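Local coordinates for protein endonuclease II (Enterobacteria phage t4, PDB 2WSH) that nicks and cleaves cytosine-containing double-stranded DNA at specific sequences, degrading host DNA so that the phage can reuse its nucleotides, at residues Y44-A47 against L52-I55; G29-L34 against A71-D76. The protein carries 1 engineered substitution. All coordinates share one frame; numbering follows the deposited sequence.

Contact 1. Residues Y44-A47 against L52-I55. With PO4 (phosphate ion), chain E.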
loop_
_atom_site.group_PDB
_atom_site.type_symbol
_atom_site.label_atom_id
_atom_site.label_comp_id
_atom_site.label_asym_id
_atom_site.label_seq_id
_atom_site.Cartn_x
_atom_site.Cartn_y
_atom_site.Cartn_z
ATOM N N TYR A 44 21.504 1.604 -2.893
ATOM C CA TYR A 44 22.844 1.922 -2.433
ATOM C C TYR A 44 23.423 3.113 -3.171
ATOM O O TYR A 44 23.024 3.422 -4.290
ATOM C CB TYR A 44 23.772 0.701 -2.468
ATOM C CG TYR A 44 24.215 0.222 -3.834
ATOM C CD1 TYR A 44 25.411 0.662 -4.387
ATOM C CD2 TYR A 44 23.464 -0.704 -4.546
ATOM C CE1 TYR A 44 25.840 0.210 -5.618
ATOM C CE2 TYR A 44 23.884 -1.159 -5.787
ATOM C CZ TYR A 44 25.075 -0.698 -6.312
ATOM O OH TYR A 44 25.508 -1.142 -7.536
ATOM N N ALA A 45 24.346 3.799 -2.515
ATOM C CA ALA A 45 24.950 4.984 -3.084
ATOM C C ALA A 45 26.458 4.833 -3.030
ATOM O O ALA A 45 27.015 4.420 -2.013
ATOM C CB ALA A 45 24.508 6.223 -2.319
ATOM N N ILE A 46 27.115 5.141 -4.138
ATOM C CA ILE A 46 28.563 5.174 -4.157
ATOM C C ILE A 46 28.998 6.622 -4.061
ATOM O O ILE A 46 28.493 7.474 -4.795
ATOM C CB ILE A 46 29.126 4.547 -5.443
ATOM C CG1 ILE A 46 28.589 3.127 -5.612
ATOM C CG2 ILE A 46 30.652 4.552 -5.418
ATOM C CD1 ILE A 46 29.206 2.378 -6.776
ATOM N N ALA A 47 29.923 6.896 -3.143
ATOM C CA ALA A 47 30.428 8.248 -2.933
ATOM C C ALA A 47 31.939 8.285 -3.077
ATOM O O ALA A 47 32.644 7.432 -2.538
ATOM C CB ALA A 47 30.022 8.765 -1.556
ATOM N N LEU A 52 28.325 12.089 -4.343
ATOM C CA LEU A 52 27.522 11.028 -4.934
ATOM C C LEU A 52 27.880 10.826 -6.404
ATOM O O LEU A 52 27.818 11.766 -7.193
ATOM C CB LEU A 52 26.038 11.378 -4.816
ATOM C CG LEU A 52 25.024 10.368 -5.356
ATOM C CD1 LEU A 52 25.061 9.102 -4.526
ATOM C CD2 LEU A 52 23.625 10.967 -5.359
ATOM N N VAL A 53 28.247 9.601 -6.770
ATOM C CA VAL A 53 28.536 9.300 -8.168
ATOM C C VAL A 53 27.578 8.278 -8.772
ATOM O O VAL A 53 27.459 8.180 -9.990
ATOM C CB VAL A 53 29.990 8.833 -8.379
ATOM C CG1 VAL A 53 30.959 9.904 -7.910
ATOM C CG2 VAL A 53 30.247 7.507 -7.661
ATOM N N TYR A 54 26.884 7.523 -7.927
ATOM C CA TYR A 54 26.053 6.436 -8.437
ATOM C C TYR A 54 24.960 5.993 -7.473
ATOM O O TYR A 54 25.188 5.861 -6.273
ATOM C CB TYR A 54 26.928 5.231 -8.789
ATOM C CG TYR A 54 26.173 4.077 -9.413
ATOM C CD1 TYR A 54 25.745 4.137 -10.733
ATOM C CD2 TYR A 54 25.895 2.924 -8.684
ATOM C CE1 TYR A 54 25.060 3.083 -11.312
ATOM C CE2 TYR A 54 25.211 1.863 -9.254
ATOM C CZ TYR A 54 24.795 1.950 -10.569
ATOM O OH TYR A 54 24.116 0.904 -11.150
ATOM N N ILE A 55 23.774 5.758 -8.023
ATOM C CA ILE A 55 22.671 5.169 -7.274
ATOM C C ILE A 55 22.352 3.805 -7.867
ATOM O O ILE A 55 22.047 3.696 -9.055
ATOM C CB ILE A 55 21.402 6.038 -7.351
ATOM C CG1 ILE A 55 21.571 7.317 -6.533
ATOM C CG2 ILE A 55 20.188 5.256 -6.850
ATOM C CD1 ILE A 55 21.540 7.088 -5.040
HETATM P P PO4 E . 24.053 -2.753 -10.278
HETATM O O1 PO4 E . 23.558 -1.328 -10.246
HETATM O O2 PO4 E . 22.883 -3.698 -10.436
HETATM O O3 PO4 E . 25.025 -2.967 -11.416
HETATM O O4 PO4 E . 24.755 -3.010 -8.969
#

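Contact 2. Residues G29-L34 against A71-D76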
loop_
_atom_site.group_PDB
_atom_site.type_symbol
_atom_site.label_atom_id
_atom_site.label_comp_id
_atom_site.label_asym_id
_atom_site.label_seq_id
_atom_site.Cartn_x
_atom_site.Cartn_y
_atom_site.Cartn_z
ATOM N N GLY A 29 48.455 -2.806 -3.271
ATOM C CA GLY A 29 47.395 -2.316 -4.131
ATOM C C GLY A 29 46.187 -3.223 -4.283
ATOM O O GLY A 29 45.490 -3.170 -5.296
ATOM N N SER A 30 45.930 -4.051 -3.279
ATOM C CA SER A 30 44.764 -4.926 -3.308
ATOM C C SER A 30 43.661 -4.393 -2.399
ATOM O O SER A 30 43.926 -3.980 -1.270
ATOM C CB SER A 30 45.146 -6.343 -2.881
ATOM O OG SER A 30 44.006 -7.184 -2.848
ATOM N N ILE A 31 42.428 -4.399 -2.896
ATOM C CA ILE A 31 41.281 -4.016 -2.080
ATOM C C ILE A 31 41.109 -4.991 -0.921
ATOM O O ILE A 31 40.741 -6.151 -1.121
ATOM C CB ILE A 31 39.976 -3.973 -2.905
ATOM C CG1 ILE A 31 40.042 -2.870 -3.959
ATOM C CG2 ILE A 31 38.777 -3.757 -1.997
ATOM C CD1 ILE A 31 38.870 -2.864 -4.918
ATOM N N LYS A 32 41.379 -4.517 0.293
ATOM C CA LYS A 32 41.290 -5.363 1.480
ATOM C C LYS A 32 39.920 -6.016 1.579
ATOM O O LYS A 32 38.945 -5.516 1.018
ATOM C CB LYS A 32 41.570 -4.550 2.747
ATOM C CG LYS A 32 42.896 -3.804 2.740
ATOM C CD LYS A 32 43.118 -3.087 4.062
ATOM C CE LYS A 32 44.230 -2.055 3.962
ATOM N NZ LYS A 32 44.317 -1.230 5.200
ATOM N N GLN A 33 39.851 -7.139 2.289
ATOM C CA GLN A 33 38.590 -7.845 2.484
ATOM C C GLN A 33 37.610 -7.018 3.306
ATOM O O GLN A 33 37.999 -6.087 4.010
ATOM C CB GLN A 33 38.823 -9.198 3.160
ATOM C CG GLN A 33 39.414 -10.251 2.245
ATOM C CD GLN A 33 39.873 -11.482 3.000
ATOM O OE1 GLN A 33 39.067 -12.200 3.592
ATOM N NE2 GLN A 33 41.177 -11.735 2.979
ATOM N N LEU A 34 36.334 -7.369 3.212
ATOM C CA LEU A 34 35.290 -6.622 3.890
ATOM C C LEU A 34 34.627 -7.458 4.975
ATOM O O LEU A 34 34.005 -8.484 4.691
ATOM C CB LEU A 34 34.237 -6.159 2.885
ATOM C CG LEU A 34 34.764 -5.449 1.639
ATOM C CD1 LEU A 34 33.628 -5.181 0.671
ATOM C CD2 LEU A 34 35.485 -4.159 2.008
ATOM N N ALA A 71 36.055 -8.138 -9.080
ATOM C CA ALA A 71 36.323 -7.696 -10.445
ATOM C C ALA A 71 37.593 -6.861 -10.501
ATOM O O ALA A 71 38.416 -7.023 -11.403
ATOM C CB ALA A 71 35.142 -6.907 -11.000
ATOM N N ILE A 72 37.756 -5.976 -9.524
ATOM C CA ILE A 72 38.896 -5.065 -9.503
ATOM C C ILE A 72 40.189 -5.784 -9.132
ATOM O O ILE A 72 41.216 -5.609 -9.789
ATOM C CB ILE A 72 38.651 -3.882 -8.535
ATOM C CG1 ILE A 72 37.471 -3.037 -9.031
ATOM C CG2 ILE A 72 39.914 -3.035 -8.387
ATOM C CD1 ILE A 72 36.964 -2.027 -8.023
ATOM N N ASN A 73 40.138 -6.589 -8.076
ATOM C CA ASN A 73 41.308 -7.341 -7.637
ATOM C C ASN A 73 41.782 -8.339 -8.691
ATOM O O ASN A 73 42.980 -8.583 -8.831
ATOM C CB ASN A 73 41.027 -8.061 -6.316
ATOM C CG ASN A 73 41.079 -7.126 -5.119
ATOM O OD1 ASN A 73 41.427 -5.951 -5.246
ATOM N ND2 ASN A 73 40.743 -7.649 -3.946
ATOM N N ARG A 74 40.837 -8.908 -9.430
ATOM C CA ARG A 74 41.165 -9.876 -10.472
ATOM C C ARG A 74 41.505 -9.193 -11.793
ATOM O O ARG A 74 41.898 -9.853 -12.755
ATOM C CB ARG A 74 40.008 -10.854 -10.680
ATOM C CG ARG A 74 39.753 -11.760 -9.491
ATOM C CD ARG A 74 41.001 -12.564 -9.170
ATOM N NE ARG A 74 40.832 -13.403 -7.988
ATOM C CZ ARG A 74 41.679 -14.364 -7.631
ATOM N NH1 ARG A 74 42.755 -14.608 -8.370
ATOM N NH2 ARG A 74 41.450 -15.077 -6.538
ATOM N N LYS A 75 41.352 -7.874 -11.837
ATOM C CA LYS A 75 41.545 -7.126 -13.075
ATOM C C LYS A 75 40.675 -7.721 -14.177
ATOM O O LYS A 75 41.112 -7.883 -15.314
ATOM C CB LYS A 75 43.019 -7.131 -13.488
ATOM C CG LYS A 75 43.923 -6.347 -12.544
ATOM C CD LYS A 75 45.395 -6.595 -12.837
ATOM C CE LYS A 75 46.285 -5.666 -12.023
ATOM N NZ LYS A 75 45.982 -5.732 -10.563
ATOM N N ASP A 76 39.437 -8.043 -13.817
ATOM C CA ASP A 76 38.484 -8.658 -14.730
ATOM C C ASP A 76 37.700 -7.600 -15.509
ATOM O O ASP A 76 36.949 -6.818 -14.928
ATOM C CB ASP A 76 37.532 -9.546 -13.934
ATOM C CG ASP A 76 36.553 -10.292 -14.808
ATOM O OD1 ASP A 76 36.722 -10.300 -16.046
ATOM O OD2 ASP A 76 35.605 -10.876 -14.244
HETATM O O HOH W 1 43.101 -3.896 -6.542
#

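Contact 1. Residues Y44-A47 against L52-I55
I46 and Y54 face each other across an antiparallel hairpin and bury equal, and the largest, areas here. Their backbones are joined by I46 N to Y54 O at 3.0 Å. The next bond, V53 N to I46 O, is 2.9 Å long and practically straight, with 179° at the hydrogen. V53 and Y54 thus both sit opposite I46: a classic beta bulge, past which A47 pairs with L52. The isoleucine divides its two branches between them. Its CG2 branch meets V53 CG2 at 3.7 Å, while its other branch runs toward the tyrosine and lays CD1 3.9 Å from Y54 CD2.

Y54 is the tyrosine of the YIG half of the GIY-YIG signature, and Y44 that of the GIY half. With its CG anti to the backbone N (chi1 -176°), Y54 stretches past I46 to the Y44 ring. Neither a stack nor a T, the two rings lie oblique, planes 54° apart, and Y44 OH comes in at the edge of the other ring, 3.5 Å from Y54 CE2. On the reverse side of the sheet, A45 CB touches L52 CD1 at 3.7 Å and I55 CD1 more loosely, where M8 of helix 8-14 also packs on A45 and L52.

Both hydroxyls donate to one phosphate ion, Y44 OH to O4 and Y54 OH to O1, each approached near the plane of its ring. Both bonds refine very short, about 2.5 Å, so their exact lengths deserve caution. R64 and K83 bind the same ion, and Y68 is hydrogen-bonded to Y44 OH. The ion is probably from the crystallisation liquor, but an anion gripped by two phenols and two basic groups is consistent with a pocket that receives a phosphate of the DNA backbone.

Contact 2. Residues G29-L34 against A71-D76
I31 and N73 are joined by a pair of hydrogen bonds in which one side-chain amide grips both polar backbone atoms of a single residue. I31 N donates to N73 OD1 at 3.0 Å, bent to 150° at the hydrogen and tilted 18° from the carbonyl plane. The return bond, N73 ND2 to I31 O at 3.2 Å, is straighter (170°): it lies in the amide plane and lands on a lone pair of I31 O. The asparagine amide thus pairs with I31 much as a backbone peptide group could, and the two bonds together fix its rotation. I31 CB comes within 3.4 Å of N73 OD1, beside the bond from I31 N. I31 O takes a second bond from R69 NE, one helical turn earlier.

Water adds a further link: one molecule donates to N73 OD1 and to G29 O, 2.8 Å from the latter, so OD1 accepts twice.

In the fold, this ties the connection between strand 18-23 and strand 42-48 to the C-terminal end of helix 61-73. That helix closes in a Schellman motif, with K75 at positive phi, D76 N bonded to A71 O at 2.8 Å and K75 N to I72 O at 3.1 Å.

The apolar part is small. I31 sets its CD1 against both arms of I72, 3.6 Å from I72 CG2 and almost as near I72 CD1, the two side chains crossing at about a right angle. Helix 82-92 backs this apolar patch, with L91 against I31, and I87 and H88 against I72.

Along the chain the order is 29-34, 44-47, 52-55, 71-76, so contact 2 brackets the whole hairpin of contact 1. Their centres lie about 19 Å apart and their nearest atoms about 9 Å, without touching. Contact 1 sits near the middle of the chain, in the antiparallel sheet; contact 2 lies about 17 Å from the chain centre. Helix 61-73, which directly follows strand 51-58, connects them: R64 reaches the phosphate and Y68 the tyrosines of contact 1, while its last turn meets the loop in contact 2. One helix therefore contributes to the phosphate site along its length and meets the loop at its C-terminal end.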